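Local coordinates for PHO85 cyclin PHO80 (Saccharomyces cerevisiae, PDB 2PMI), which partners the cyclin-dependent kinase PHO85 as its regulatory cyclin and, when phosphate is plentiful, keeps the genes of the phosphate-starvation response turned down, at residues Gly17-Lys29 with Pro235-Pro247. Numbering follows the deposited sequence.
Sequences GIPKVILPADFNK and PDKSRKVDYVLPP
Val21 sets one methyl over a face of the Tyr243 ring, a CH-pi contact with CG1 3.9 Å from the ring centroid and 30° off its normal. Val241 CG1 lies over the same face, displaced toward the rim, and packs against Val21 CG1. Leu23 CD2 approaches Tyr243 CD2 obliquely, 3.5 Å away, while Leu23 CD1 rests on Tyr243 CB. What brings Val21 CG1 there is its chi1 of 37°, which places that methyl between the backbone N and the carbonyl carbon.

The backbones that carry these side chains form a single beta bridge, Ile22 with Val244. Val244 N donates to Val21 O at 3.0 Å in an almost straight bond; Leu23 N reaches Val244 O at 3.1 Å, from above the carbonyl plane. Ile22 CA adds a C-H...O contact to the same Val244 O.

Farther toward Gly17, Ile18 crosses both Lys240 and Asp242 at about right angles, its CG2 against the lysine's aliphatic chain and its CD1 by the carboxylate. Asp242 OD1 is hydrogen-bonded to Phe231 N.

The paired loops, one preceding helix 32-51 and one following helix 216-227, bring the two ends of the modelled chain together at the surface. Tyr243 OH is hydrogen-bonded to Asp34 OD1 of helix 32-51 and its side chain packs on Val37 and Leu38, whereas Leu23 and Leu245 both lean on Val225 of helix 216-227.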
loop_
_atom_site.group_PDB
_atom_site.type_symbol
_atom_site.label_atom_id
_atom_site.label_comp_id
_atom_site.label_asym_id
_atom_site.label_seq_id
_atom_site.Cartn_x
_atom_site.Cartn_y
_atom_site.Cartn_z
ATOM N N GLY B 17 -29.852 -34.908 0.758
ATOM C CA GLY B 17 -30.230 -33.644 0.051
ATOM C C GLY B 17 -29.640 -32.430 0.744
ATOM O O GLY B 17 -29.850 -32.247 1.945
ATOM N N ILE B 18 -28.910 -31.600 -0.002
ATOM C CA ILE B 18 -28.281 -30.411 0.574
ATOM C C ILE B 18 -28.421 -29.146 -0.265
ATOM O O ILE B 18 -28.410 -29.203 -1.494
ATOM C CB ILE B 18 -26.790 -30.657 0.832
ATOM C CG1 ILE B 18 -26.199 -31.457 -0.325
ATOM C CG2 ILE B 18 -26.603 -31.386 2.148
ATOM C CD1 ILE B 18 -24.763 -31.874 -0.111
ATOM N N PRO B 19 -28.554 -27.981 0.399
ATOM C CA PRO B 19 -28.699 -26.668 -0.244
ATOM C C PRO B 19 -27.712 -26.511 -1.400
ATOM O O PRO B 19 -26.841 -27.362 -1.585
ATOM C CB PRO B 19 -28.406 -25.695 0.894
ATOM C CG PRO B 19 -28.925 -26.415 2.087
ATOM C CD PRO B 19 -28.458 -27.837 1.864
ATOM N N LYS B 20 -27.833 -25.429 -2.169
ATOM C CA LYS B 20 -26.929 -25.219 -3.297
ATOM C C LYS B 20 -26.742 -23.758 -3.657
ATOM O O LYS B 20 -27.236 -23.303 -4.682
ATOM C CB LYS B 20 -27.436 -25.970 -4.529
ATOM C CG LYS B 20 -26.482 -25.920 -5.715
ATOM C CD LYS B 20 -27.025 -26.722 -6.882
ATOM C CE LYS B 20 -26.182 -26.557 -8.132
ATOM N NZ LYS B 20 -26.845 -27.191 -9.308
ATOM N N VAL B 21 -26.016 -23.031 -2.818
ATOM C CA VAL B 21 -25.759 -21.614 -3.051
ATOM C C VAL B 21 -24.881 -21.384 -4.282
ATOM O O VAL B 21 -24.009 -22.187 -4.580
ATOM C CB VAL B 21 -25.069 -20.986 -1.828
ATOM C CG1 VAL B 21 -24.103 -21.983 -1.231
ATOM C CG2 VAL B 21 -24.324 -19.716 -2.229
ATOM N N ILE B 22 -25.130 -20.289 -4.992
ATOM C CA ILE B 22 -24.363 -19.929 -6.179
ATOM C C ILE B 22 -23.594 -18.672 -5.832
ATOM O O ILE B 22 -24.193 -17.647 -5.561
ATOM C CB ILE B 22 -25.272 -19.607 -7.365
ATOM C CG1 ILE B 22 -26.028 -20.867 -7.793
ATOM C CG2 ILE B 22 -24.441 -19.027 -8.514
ATOM C CD1 ILE B 22 -27.254 -20.583 -8.665
ATOM N N LEU B 23 -22.268 -18.754 -5.863
ATOM C CA LEU B 23 -21.404 -17.628 -5.511
ATOM C C LEU B 23 -21.152 -16.641 -6.648
ATOM O O LEU B 23 -21.316 -16.978 -7.815
ATOM C CB LEU B 23 -20.056 -18.157 -5.007
ATOM C CG LEU B 23 -20.085 -19.133 -3.825
ATOM C CD1 LEU B 23 -18.874 -20.051 -3.930
ATOM C CD2 LEU B 23 -20.115 -18.377 -2.499
ATOM N N PRO B 24 -20.754 -15.401 -6.302
ATOM C CA PRO B 24 -20.434 -14.265 -7.171
ATOM C C PRO B 24 -19.053 -14.459 -7.783
ATOM O O PRO B 24 -18.196 -15.099 -7.181
ATOM C CB PRO B 24 -20.404 -13.085 -6.208
ATOM C CG PRO B 24 -21.148 -13.553 -5.012
ATOM C CD PRO B 24 -20.753 -14.972 -4.894
ATOM N N ALA B 25 -18.818 -13.898 -8.963
ATOM C CA ALA B 25 -17.505 -14.033 -9.584
ATOM C C ALA B 25 -16.475 -13.242 -8.775
ATOM O O ALA B 25 -15.270 -13.474 -8.888
ATOM C CB ALA B 25 -17.540 -13.533 -11.023
ATOM N N ASP B 26 -16.968 -12.321 -7.945
ATOM C CA ASP B 26 -16.124 -11.466 -7.108
ATOM C C ASP B 26 -16.187 -11.866 -5.629
ATOM O O ASP B 26 -17.210 -11.649 -4.974
ATOM C CB ASP B 26 -16.575 -10.015 -7.273
ATOM C CG ASP B 26 -15.727 -9.041 -6.493
ATOM O OD1 ASP B 26 -15.974 -7.826 -6.627
ATOM O OD2 ASP B 26 -14.824 -9.479 -5.749
ATOM N N PHE B 27 -15.095 -12.430 -5.105
ATOM C CA PHE B 27 -15.058 -12.866 -3.711
ATOM C C PHE B 27 -15.387 -11.769 -2.703
ATOM O O PHE B 27 -15.638 -12.050 -1.531
ATOM C CB PHE B 27 -13.707 -13.540 -3.351
ATOM C CG PHE B 27 -12.486 -12.644 -3.467
ATOM C CD1 PHE B 27 -11.779 -12.548 -4.669
ATOM C CD2 PHE B 27 -12.017 -11.938 -2.358
ATOM C CE1 PHE B 27 -10.620 -11.767 -4.768
ATOM C CE2 PHE B 27 -10.866 -11.156 -2.441
ATOM C CZ PHE B 27 -10.163 -11.072 -3.654
ATOM N N ASN B 28 -15.392 -10.521 -3.157
ATOM C CA ASN B 28 -15.726 -9.395 -2.287
ATOM C C ASN B 28 -17.234 -9.344 -2.054
ATOM O O ASN B 28 -17.695 -9.035 -0.958
ATOM C CB ASN B 28 -15.278 -8.080 -2.919
ATOM C CG ASN B 28 -13.850 -7.737 -2.590
ATOM O OD1 ASN B 28 -13.531 -7.377 -1.453
ATOM N ND2 ASN B 28 -12.974 -7.849 -3.582
ATOM N N LYS B 29 -17.991 -9.634 -3.104
ATOM C CA LYS B 29 -19.439 -9.632 -3.025
ATOM C C LYS B 29 -19.932 -10.990 -2.547
ATOM O O LYS B 29 -21.062 -11.388 -2.813
ATOM C CB LYS B 29 -20.024 -9.339 -4.395
ATOM C CG LYS B 29 -19.611 -8.005 -4.981
ATOM C CD LYS B 29 -20.201 -7.870 -6.378
ATOM C CE LYS B 29 -19.891 -6.536 -7.016
ATOM N NZ LYS B 29 -20.511 -6.468 -8.368
ATOM N N PRO B 235 -14.632 -31.585 6.485
ATOM C CA PRO B 235 -15.292 -30.737 7.481
ATOM C C PRO B 235 -16.789 -30.720 7.205
ATOM O O PRO B 235 -17.478 -29.731 7.474
ATOM C CB PRO B 235 -14.649 -29.377 7.249
ATOM C CG PRO B 235 -14.525 -29.362 5.767
ATOM C CD PRO B 235 -13.972 -30.752 5.463
ATOM N N ASP B 236 -17.283 -31.820 6.645
ATOM C CA ASP B 236 -18.694 -31.940 6.337
ATOM C C ASP B 236 -19.440 -31.390 7.542
ATOM O O ASP B 236 -20.279 -30.498 7.420
ATOM C CB ASP B 236 -19.060 -33.410 6.082
ATOM C CG ASP B 236 -18.429 -33.961 4.799
ATOM O OD1 ASP B 236 -17.214 -34.247 4.794
ATOM O OD2 ASP B 236 -19.152 -34.101 3.786
ATOM N N LYS B 237 -19.076 -31.910 8.708
ATOM C CA LYS B 237 -19.663 -31.513 9.982
ATOM C C LYS B 237 -19.979 -30.020 10.116
ATOM O O LYS B 237 -20.985 -29.652 10.729
ATOM C CB LYS B 237 -18.734 -31.948 11.127
ATOM C CG LYS B 237 -18.944 -31.212 12.443
ATOM C CD LYS B 237 -20.346 -31.409 12.971
ATOM C CE LYS B 237 -20.597 -30.493 14.147
ATOM N NZ LYS B 237 -22.004 -30.586 14.609
ATOM N N SER B 238 -19.131 -29.162 9.555
ATOM C CA SER B 238 -19.352 -27.724 9.657
ATOM C C SER B 238 -20.613 -27.280 8.923
ATOM O O SER B 238 -21.719 -27.467 9.413
ATOM C CB SER B 238 -18.136 -26.966 9.126
ATOM O OG SER B 238 -16.986 -27.279 9.882
ATOM N N ARG B 239 -20.450 -26.688 7.750
ATOM C CA ARG B 239 -21.598 -26.235 6.992
ATOM C C ARG B 239 -21.969 -27.217 5.892
ATOM O O ARG B 239 -21.166 -27.517 5.010
ATOM C CB ARG B 239 -21.324 -24.862 6.385
ATOM C CG ARG B 239 -22.173 -23.727 6.962
ATOM C CD ARG B 239 -21.668 -23.235 8.311
ATOM N NE ARG B 239 -21.511 -24.319 9.275
ATOM C CZ ARG B 239 -21.276 -24.141 10.574
ATOM N NH1 ARG B 239 -21.170 -22.914 11.076
ATOM N NH2 ARG B 239 -21.148 -25.191 11.373
ATOM N N LYS B 240 -23.194 -27.722 5.949
ATOM C CA LYS B 240 -23.677 -28.660 4.948
ATOM C C LYS B 240 -24.161 -27.851 3.731
ATOM O O LYS B 240 -25.355 -27.622 3.568
ATOM C CB LYS B 240 -24.818 -29.490 5.545
ATOM C CG LYS B 240 -24.918 -30.906 4.994
ATOM C CD LYS B 240 -26.129 -31.650 5.546
ATOM C CE LYS B 240 -26.256 -33.042 4.943
ATOM N NZ LYS B 240 -27.585 -33.666 5.218
ATOM N N VAL B 241 -23.226 -27.411 2.884
ATOM C CA VAL B 241 -23.569 -26.606 1.698
ATOM C C VAL B 241 -22.779 -26.984 0.430
ATOM O O VAL B 241 -21.629 -27.424 0.505
ATOM C CB VAL B 241 -23.308 -25.094 1.946
ATOM C CG1 VAL B 241 -24.320 -24.276 1.187
ATOM C CG2 VAL B 241 -23.334 -24.774 3.435
ATOM N N ASP B 242 -23.400 -26.797 -0.731
ATOM C CA ASP B 242 -22.769 -27.090 -2.018
ATOM C C ASP B 242 -22.555 -25.786 -2.775
ATOM O O ASP B 242 -23.498 -25.269 -3.381
ATOM C CB ASP B 242 -23.666 -27.992 -2.878
ATOM C CG ASP B 242 -23.545 -29.460 -2.527
ATOM O OD1 ASP B 242 -22.460 -29.871 -2.067
ATOM O OD2 ASP B 242 -24.525 -30.209 -2.736
ATOM N N TYR B 243 -21.336 -25.256 -2.767
ATOM C CA TYR B 243 -21.084 -23.997 -3.466
ATOM C C TYR B 243 -20.761 -24.165 -4.935
ATOM O O TYR B 243 -19.753 -24.760 -5.297
ATOM C CB TYR B 243 -19.952 -23.217 -2.810
ATOM C CG TYR B 243 -20.222 -22.826 -1.385
ATOM C CD1 TYR B 243 -19.985 -23.719 -0.342
ATOM C CD2 TYR B 243 -20.708 -21.553 -1.076
ATOM C CE1 TYR B 243 -20.223 -23.357 0.981
ATOM C CE2 TYR B 243 -20.949 -21.176 0.244
ATOM C CZ TYR B 243 -20.703 -22.084 1.268
ATOM O OH TYR B 243 -20.928 -21.722 2.575
ATOM N N VAL B 244 -21.628 -23.609 -5.773
ATOM C CA VAL B 244 -21.486 -23.664 -7.222
ATOM C C VAL B 244 -21.089 -22.293 -7.755
ATOM O O VAL B 244 -21.848 -21.327 -7.624
ATOM C CB VAL B 244 -22.820 -24.063 -7.889
ATOM C CG1 VAL B 244 -22.666 -24.064 -9.411
ATOM C CG2 VAL B 244 -23.268 -25.424 -7.378
ATOM N N LEU B 245 -19.911 -22.198 -8.359
ATOM C CA LEU B 245 -19.471 -20.923 -8.900
ATOM C C LEU B 245 -19.820 -20.860 -10.380
ATOM O O LEU B 245 -19.357 -21.677 -11.163
ATOM C CB LEU B 245 -17.965 -20.750 -8.684
ATOM C CG LEU B 245 -17.231 -19.493 -9.176
ATOM C CD1 LEU B 245 -17.899 -18.232 -8.669
ATOM C CD2 LEU B 245 -15.796 -19.541 -8.685
ATOM N N PRO B 246 -20.659 -19.889 -10.776
ATOM C CA PRO B 246 -21.112 -19.664 -12.151
ATOM C C PRO B 246 -20.087 -20.100 -13.188
ATOM O O PRO B 246 -18.933 -19.670 -13.149
ATOM C CB PRO B 246 -21.356 -18.171 -12.172
ATOM C CG PRO B 246 -21.965 -17.957 -10.832
ATOM C CD PRO B 246 -21.085 -18.775 -9.911
ATOM N N PRO B 247 -20.503 -20.949 -14.141
ATOM C CA PRO B 247 -19.646 -21.476 -15.209
ATOM C C PRO B 247 -18.840 -20.417 -15.950
ATOM O O PRO B 247 -19.016 -19.220 -15.651
ATOM C CB PRO B 247 -20.637 -22.190 -16.125
ATOM C CG PRO B 247 -21.712 -22.638 -15.167
ATOM C CD PRO B 247 -21.893 -21.407 -14.315
#